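Local coordinates for protein heme peroxidase (Bacteroides thetaiotaomicron, PDB 2GVK) that probably uses a bound heme to reduce hydrogen peroxide while oxidising dyes and related substrates, at residues 236-241 / 270-275; 250-253 / 258-261. All blocks are in the same frame, centred on the assembly; numbering follows the deposited sequence. Where two conformers were deposited one is given.

Interaction 1 (236-241 / 270-275); sequences TNIGDD and FSTTRR
I238 reaches from the loop that follows helix 232-235 onto the first turns of helix 270-281, where T272 and R275, one turn apart, receive it. The arrangement is a loop-on-helix packing in the C-terminal half of the dye-decolorizing peroxidase fold, and it illustrates how one aliphatic side chain can pin a loop to a helix without polar bonds between the two segments. The tight part lies around CD1 of I238, which sits 3.8 Å from CG2 of T272 and wedges against the aliphatic stem of R275. The isoleucine chain crosses that stem at about a right angle, while its other branch, CG2, comes within 4.0 Å of CG of R275. M276 and N279 of the same helix extend this surface. Were I238 cut back to an alanine, a gap would probably open beside the T272 methyl and the R275 stem would lose its apolar partner. Toward solvent the contact is loose: D240 and R275 are exposed, and OD2 of D240 stays 6.9 Å from NH1 of R275, too far for a salt bridge. The second torsion of R275 (141°) sets CD 4.1 Å from CD1 of I238, and the bend at chi3 turns the chain beyond it.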
ATOM      1  N   THR A 236      30.674   4.573 -20.764  1.00 19.88           N
ATOM      2  CA  THR A 236      30.301   3.249 -20.136  1.00 21.43           C
ATOM      3  C   THR A 236      29.350   2.414 -20.995  1.00 23.05           C
ATOM      4  O   THR A 236      29.115   1.238 -20.701  1.00 23.83           O
ATOM      5  CB  THR A 236      29.672   3.398 -18.749  1.00 21.48           C
ATOM      6  OG1 THR A 236      28.472   4.195 -18.831  1.00 21.36           O
ATOM      7  CG2 THR A 236      30.648   4.022 -17.773  1.00 22.33           C
ATOM      8  N   ASN A 237      28.741   3.038 -21.982  1.00 23.69           N
ATOM      9  CA  ASN A 237      27.932   2.328 -22.957  1.00 24.31           C
ATOM     10  C   ASN A 237      28.838   2.016 -24.092  1.00 24.61           C
ATOM     11  O   ASN A 237      29.090   2.853 -24.919  1.00 24.88           O
ATOM     12  N   ILE A 238      29.390   0.797 -24.101  1.00 24.70           N
ATOM     13  CA  ILE A 238      30.517   0.493 -24.984  1.00 24.78           C
ATOM     14  C   ILE A 238      30.102   0.227 -26.390  1.00 25.10           C
ATOM     15  O   ILE A 238      30.915   0.292 -27.279  1.00 25.75           O
ATOM     16  CB  ILE A 238      31.374  -0.686 -24.466  1.00 24.59           C
ATOM     17  CG1 ILE A 238      30.584  -1.988 -24.476  1.00 22.80           C
ATOM     18  CG2 ILE A 238      31.882  -0.379 -23.066  1.00 24.34           C
ATOM     19  CD1 ILE A 238      31.438  -3.198 -24.136  1.00 22.52           C
ATOM     20  N   GLY A 239      28.815  -0.034 -26.601  1.00 25.12           N
ATOM     21  CA  GLY A 239      28.277  -0.172 -27.945  1.00 25.07           C
ATOM     22  C   GLY A 239      28.166  -1.603 -28.404  1.00 25.03           C
ATOM     23  O   GLY A 239      28.456  -2.529 -27.649  1.00 25.10           O
ATOM     24  N   ASP A 240      27.734  -1.781 -29.670  1.00 25.00           N
ATOM     25  CA  ASP A 240      27.558  -3.131 -30.292  1.00 24.83           C
ATOM     26  C   ASP A 240      26.593  -4.031 -29.502  1.00 23.78           C
ATOM     27  O   ASP A 240      26.689  -5.263 -29.561  1.00 23.67           O
ATOM     28  CB  ASP A 240      28.918  -3.839 -30.468  1.00 25.31           C
ATOM     29  CG  ASP A 240      29.789  -3.191 -31.567  1.00 29.85           C
ATOM     30  OD1 ASP A 240      29.380  -2.119 -32.124  1.00 35.15           O
ATOM     31  OD2 ASP A 240      30.882  -3.763 -31.883  1.00 36.88           O
ATOM     32  N   ASP A 241      25.625  -3.404 -28.822  1.00 22.70           N
ATOM     33  CA  ASP A 241      24.675  -4.117 -27.991  1.00 21.76           C
ATOM     34  C   ASP A 241      25.392  -5.056 -26.979  1.00 20.35           C
ATOM     35  O   ASP A 241      24.988  -6.201 -26.772  1.00 20.93           O
ATOM     36  CB  ASP A 241      23.705  -4.902 -28.845  1.00 22.16           C
ATOM     37  CG  ASP A 241      22.380  -5.171 -28.131  1.00 24.73           C
ATOM     38  OD1 ASP A 241      21.988  -4.342 -27.266  1.00 25.13           O
ATOM     39  OD2 ASP A 241      21.732  -6.219 -28.432  1.00 26.95           O
ATOM     40  N   PHE A 270      32.396 -11.208 -18.518  1.00 11.62           N
ATOM     41  CA  PHE A 270      33.144 -10.176 -17.823  1.00 11.58           C
ATOM     42  C   PHE A 270      33.912  -9.247 -18.797  1.00 11.53           C
ATOM     43  O   PHE A 270      34.195  -8.121 -18.467  1.00 11.72           O
ATOM     44  CB  PHE A 270      34.098 -10.784 -16.792  1.00 11.74           C
ATOM     45  CG  PHE A 270      34.853  -9.749 -15.985  1.00 11.23           C
ATOM     46  CD1 PHE A 270      34.159  -8.778 -15.236  1.00 11.44           C
ATOM     47  CD2 PHE A 270      36.236  -9.712 -15.998  1.00 14.17           C
ATOM     48  CE1 PHE A 270      34.845  -7.824 -14.513  1.00 12.09           C
ATOM     49  CE2 PHE A 270      36.922  -8.764 -15.270  1.00 13.35           C
ATOM     50  CZ  PHE A 270      36.223  -7.813 -14.518  1.00 13.89           C
ATOM     51  N   SER A 271      34.167  -9.734 -20.015  1.00 11.13           N
ATOM     52  CA  SER A 271      34.850  -8.935 -21.038  1.00 10.87           C
ATOM     53  C   SER A 271      34.122  -7.603 -21.304  1.00 10.71           C
ATOM     54  O   SER A 271      34.750  -6.604 -21.576  1.00 10.57           O
ATOM     55  CB  SER A 271      35.030  -9.743 -22.349  1.00 10.63           C
ATOM     56  OG  SER A 271      33.802 -10.047 -22.970  1.00 10.86           O
ATOM     57  N   THR A 272      32.812  -7.593 -21.178  1.00 10.83           N
ATOM     58  CA  THR A 272      32.057  -6.361 -21.378  1.00 10.84           C
ATOM     59  C   THR A 272      32.332  -5.385 -20.243  1.00 10.97           C
ATOM     60  O   THR A 272      32.611  -4.191 -20.468  1.00 10.95           O
ATOM     61  CB  THR A 272      30.557  -6.646 -21.494  1.00 11.00           C
ATOM     62  OG1 THR A 272      30.304  -7.376 -22.712  1.00 12.59           O
ATOM     63  CG2 THR A 272      29.749  -5.361 -21.519  1.00 12.29           C
ATOM     64  N   THR A 273      32.250  -5.887 -19.025  1.00 11.21           N
ATOM     65  CA  THR A 273      32.521  -5.069 -17.855  1.00 11.38           C
ATOM     66  C   THR A 273      33.944  -4.533 -17.909  1.00 11.64           C
ATOM     67  O   THR A 273      34.180  -3.348 -17.659  1.00 11.58           O
ATOM     68  CB  THR A 273      32.330  -5.878 -16.558  1.00 11.27           C
ATOM     69  OG1 THR A 273      31.069  -6.549 -16.610  1.00 11.01           O
ATOM     70  CG2 THR A 273      32.390  -4.955 -15.328  1.00 11.13           C
ATOM     71  N   ARG A 274      34.874  -5.380 -18.309  1.00 12.04           N
ATOM     72  CA  ARG A 274      36.263  -4.971 -18.344  0.70 12.41           C
ATOM     73  C   ARG A 274      36.488  -3.910 -19.420  1.00 12.01           C
ATOM     74  O   ARG A 274      37.200  -2.950 -19.188  1.00 12.28           O
ATOM     75  CB  ARG A 274      37.220  -6.151 -18.542  0.70 12.79           C
ATOM     76  CG  ARG A 274      38.675  -5.708 -18.349  0.70 17.43           C
ATOM     77  CD  ARG A 274      39.695  -6.812 -18.437  0.70 22.48           C
ATOM     78  NE  ARG A 274      41.039  -6.221 -18.552  0.70 25.64           N
ATOM     79  CZ  ARG A 274      41.764  -5.760 -17.524  0.70 26.33           C
ATOM     80  NH1 ARG A 274      41.336  -5.890 -16.278  0.70 24.49           N
ATOM     81  NH2 ARG A 274      42.954  -5.211 -17.752  0.70 28.23           N
ATOM     82  N   ARG A 275      35.804  -4.031 -20.553  1.00 11.84           N
ATOM     83  CA  ARG A 275      35.923  -3.023 -21.605  1.00 11.97           C
ATOM     84  C   ARG A 275      35.371  -1.671 -21.147  1.00 11.99           C
ATOM     85  O   ARG A 275      35.944  -0.621 -21.445  1.00 11.83           O
ATOM     86  CB  ARG A 275      35.215  -3.481 -22.881  1.00 11.88           C
ATOM     87  CG  ARG A 275      35.160  -2.423 -23.979  1.00 14.75           C
ATOM     88  CD  ARG A 275      35.375  -2.967 -25.386  1.00 17.87           C
ATOM     89  NE  ARG A 275      36.617  -3.722 -25.504  1.00 16.37           N
ATOM     90  CZ  ARG A 275      37.093  -4.193 -26.650  1.00 15.32           C
ATOM     91  NH1 ARG A 275      36.428  -3.991 -27.780  1.00 15.56           N
ATOM     92  NH2 ARG A 275      38.233  -4.872 -26.672  1.00 14.85           N
TER

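Interaction 2 (250-253 / 258-261); sequences PFAN and EYGT
The F251 ring lies across the backbone of G260, its face over the glycine CA, which stands 3.8 Å from the ring centroid and close to the ring normal, a CH-pi contact. CG of F251 is held between its own backbone N and carbonyl carbon (chi1 67°), and this torsion swings the ring over the neighbouring strand. With the ring in this place, a CB on G260 would collide with CZ, so glycine suits the site. CE1, on one flank of the ring, approaches N of T261 obliquely, at 3.5 Å. At the ring's edge, close to its plane, OE2 of E258 lies 3.7 Å from CE2, the carboxylate turned nearly perpendicular to the ring. The extended E258 chain also brings OE1 to 3.5 Å from CB of N253, whose amide oxygen is hydrogen-bonded to OG of S255 in the connecting turn.

Beneath these side chains, F251 pairs with G260 and N253 with E258, each through two backbone hydrogen bonds. The bond from N of F251 to O of G260 is nearly straight (170°) but approaches from above the carbonyl plane, whereas that from N of N253 to O of E258 is more bent, at 140°. P250, A252, Y259 and T261 point to the other face, where A252 CB lies 4.4 Å from Y259 CD2. That face also meets another copy of the protein: OH of Y259 hydrogen-bonds to D129 of the second subunit, and A252 packs on F122 of that subunit. The whole is an antiparallel beta hairpin of the family's ferredoxin-like beta-barrel fold, with an aromatic ring laid over a cross-strand glycine on one face and a subunit interface on the other.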
ATOM      1  N   PRO A 250      23.525   3.947  -3.439  1.00 13.74           N
ATOM      2  CA  PRO A 250      24.023   4.910  -2.485  1.00 12.81           C
ATOM      3  C   PRO A 250      24.380   4.283  -1.126  1.00 11.82           C
ATOM      4  O   PRO A 250      23.692   3.395  -0.654  1.00 11.35           O
ATOM      5  CB  PRO A 250      22.833   5.872  -2.304  1.00 13.00           C
ATOM      6  CG  PRO A 250      22.022   5.716  -3.485  1.00 13.94           C
ATOM      7  CD  PRO A 250      22.205   4.331  -3.971  1.00 13.55           C
ATOM      8  N   PHE A 251      25.457   4.767  -0.522  1.00 11.23           N
ATOM      9  CA  PHE A 251      25.730   4.519   0.896  1.00 11.18           C
ATOM     10  C   PHE A 251      26.376   5.766   1.484  1.00 10.88           C
ATOM     11  O   PHE A 251      26.979   6.574   0.750  1.00 10.93           O
ATOM     12  CB  PHE A 251      26.603   3.288   1.106  1.00 11.32           C
ATOM     13  CG  PHE A 251      28.007   3.431   0.598  1.00 11.25           C
ATOM     14  CD1 PHE A 251      28.336   3.045  -0.689  1.00 10.93           C
ATOM     15  CD2 PHE A 251      29.011   3.845   1.434  1.00 13.09           C
ATOM     16  CE1 PHE A 251      29.673   3.112  -1.140  1.00 11.98           C
ATOM     17  CE2 PHE A 251      30.318   3.932   0.994  1.00 14.35           C
ATOM     18  CZ  PHE A 251      30.642   3.532  -0.315  1.00 13.57           C
ATOM     19  N   ALA A 252      26.199   5.976   2.781  1.00 11.13           N
ATOM     20  CA  ALA A 252      26.737   7.182   3.399  1.00 11.23           C
ATOM     21  C   ALA A 252      26.791   7.153   4.875  1.00 11.30           C
ATOM     22  O   ALA A 252      25.934   6.538   5.535  1.00 11.84           O
ATOM     23  CB  ALA A 252      25.900   8.401   2.970  1.00 11.89           C
ATOM     24  N   ASN A 253      27.797   7.848   5.401  1.00 11.22           N
ATOM     25  CA  ASN A 253      27.851   8.254   6.813  0.50 11.06           C
ATOM     26  C   ASN A 253      27.996   9.769   6.818  1.00 10.65           C
ATOM     27  O   ASN A 253      29.104  10.286   6.810  1.00 10.86           O
ATOM     28  CB  ASN A 253      29.036   7.592   7.541  0.50 11.30           C
ATOM     29  CG  ASN A 253      29.105   7.964   9.021  0.50 13.64           C
ATOM     30  OD1 ASN A 253      28.715   9.075   9.420  0.50 15.25           O
ATOM     31  ND2 ASN A 253      29.630   7.036   9.851  0.50 15.24           N
ATOM     32  N   GLU A 258      30.923  11.372   4.604  1.00 12.37           N
ATOM     33  CA  GLU A 258      31.259  10.237   3.715  0.50 12.58           C
ATOM     34  C   GLU A 258      30.088   9.895   2.829  1.00 12.36           C
ATOM     35  O   GLU A 258      29.033   9.488   3.317  1.00 12.42           O
ATOM     36  CB  GLU A 258      31.648   8.994   4.539  0.50 12.77           C
ATOM     37  CG  GLU A 258      31.952   7.743   3.675  0.50 15.11           C
ATOM     38  CD  GLU A 258      31.958   6.420   4.481  0.50 19.25           C
ATOM     39  OE1 GLU A 258      31.767   6.460   5.713  0.50 21.12           O
ATOM     40  OE2 GLU A 258      32.166   5.353   3.864  0.50 23.19           O
ATOM     41  N   TYR A 259      30.280  10.044   1.515  1.00 12.03           N
ATOM     42  CA  TYR A 259      29.244   9.762   0.529  1.00 11.63           C
ATOM     43  C   TYR A 259      29.821   8.842  -0.516  1.00 11.75           C
ATOM     44  O   TYR A 259      30.904   9.120  -1.068  1.00 12.02           O
ATOM     45  CB  TYR A 259      28.769  11.029  -0.149  1.00 11.42           C
ATOM     46  CG  TYR A 259      28.142  12.037   0.787  1.00 10.23           C
ATOM     47  CD1 TYR A 259      28.928  12.894   1.535  1.00 10.29           C
ATOM     48  CD2 TYR A 259      26.777  12.162   0.878  1.00  9.49           C
ATOM     49  CE1 TYR A 259      28.365  13.798   2.405  1.00  9.92           C
ATOM     50  CE2 TYR A 259      26.203  13.099   1.721  1.00 10.29           C
ATOM     51  CZ  TYR A 259      27.007  13.910   2.478  1.00  9.42           C
ATOM     52  OH  TYR A 259      26.423  14.824   3.350  1.00 11.43           O
ATOM     53  N   GLY A 260      29.116   7.759  -0.806  1.00 11.67           N
ATOM     54  CA  GLY A 260      29.615   6.778  -1.764  1.00 11.94           C
ATOM     55  C   GLY A 260      28.577   6.107  -2.641  1.00 11.75           C
ATOM     56  O   GLY A 260      27.372   6.249  -2.445  1.00 11.37           O
ATOM     57  N   THR A 261      29.083   5.430  -3.670  1.00 11.78           N
ATOM     58  CA  THR A 261      28.295   4.609  -4.557  1.00 12.11           C
ATOM     59  C   THR A 261      28.892   3.210  -4.533  1.00 12.06           C
ATOM     60  O   THR A 261      30.108   3.036  -4.701  1.00 12.35           O
ATOM     61  CB  THR A 261      28.353   5.141  -6.005  1.00 12.12           C
ATOM     62  OG1 THR A 261      27.634   6.362  -6.101  1.00 13.33           O
ATOM     63  CG2 THR A 261      27.764   4.142  -6.969  1.00 13.34           C
TER

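The two interactions occupy separate parts of the C-terminal family region, their centres 26 Å apart and their nearest atoms about 11 Å apart. Along the chain the order is loop 236-241, strand 245-253, strand 258-267 and helix 270-281, so the hairpin of interaction 2 falls between the two segments of interaction 1. The two strands are neighbours in the chain's large antiparallel sheet, and the helix follows directly from the second of them. Interaction 2 thus pairs the strands near their turn, beside a neighbouring subunit, whereas interaction 1 closes the same excursion at its far end, where no other chain of the assembly touches its segments.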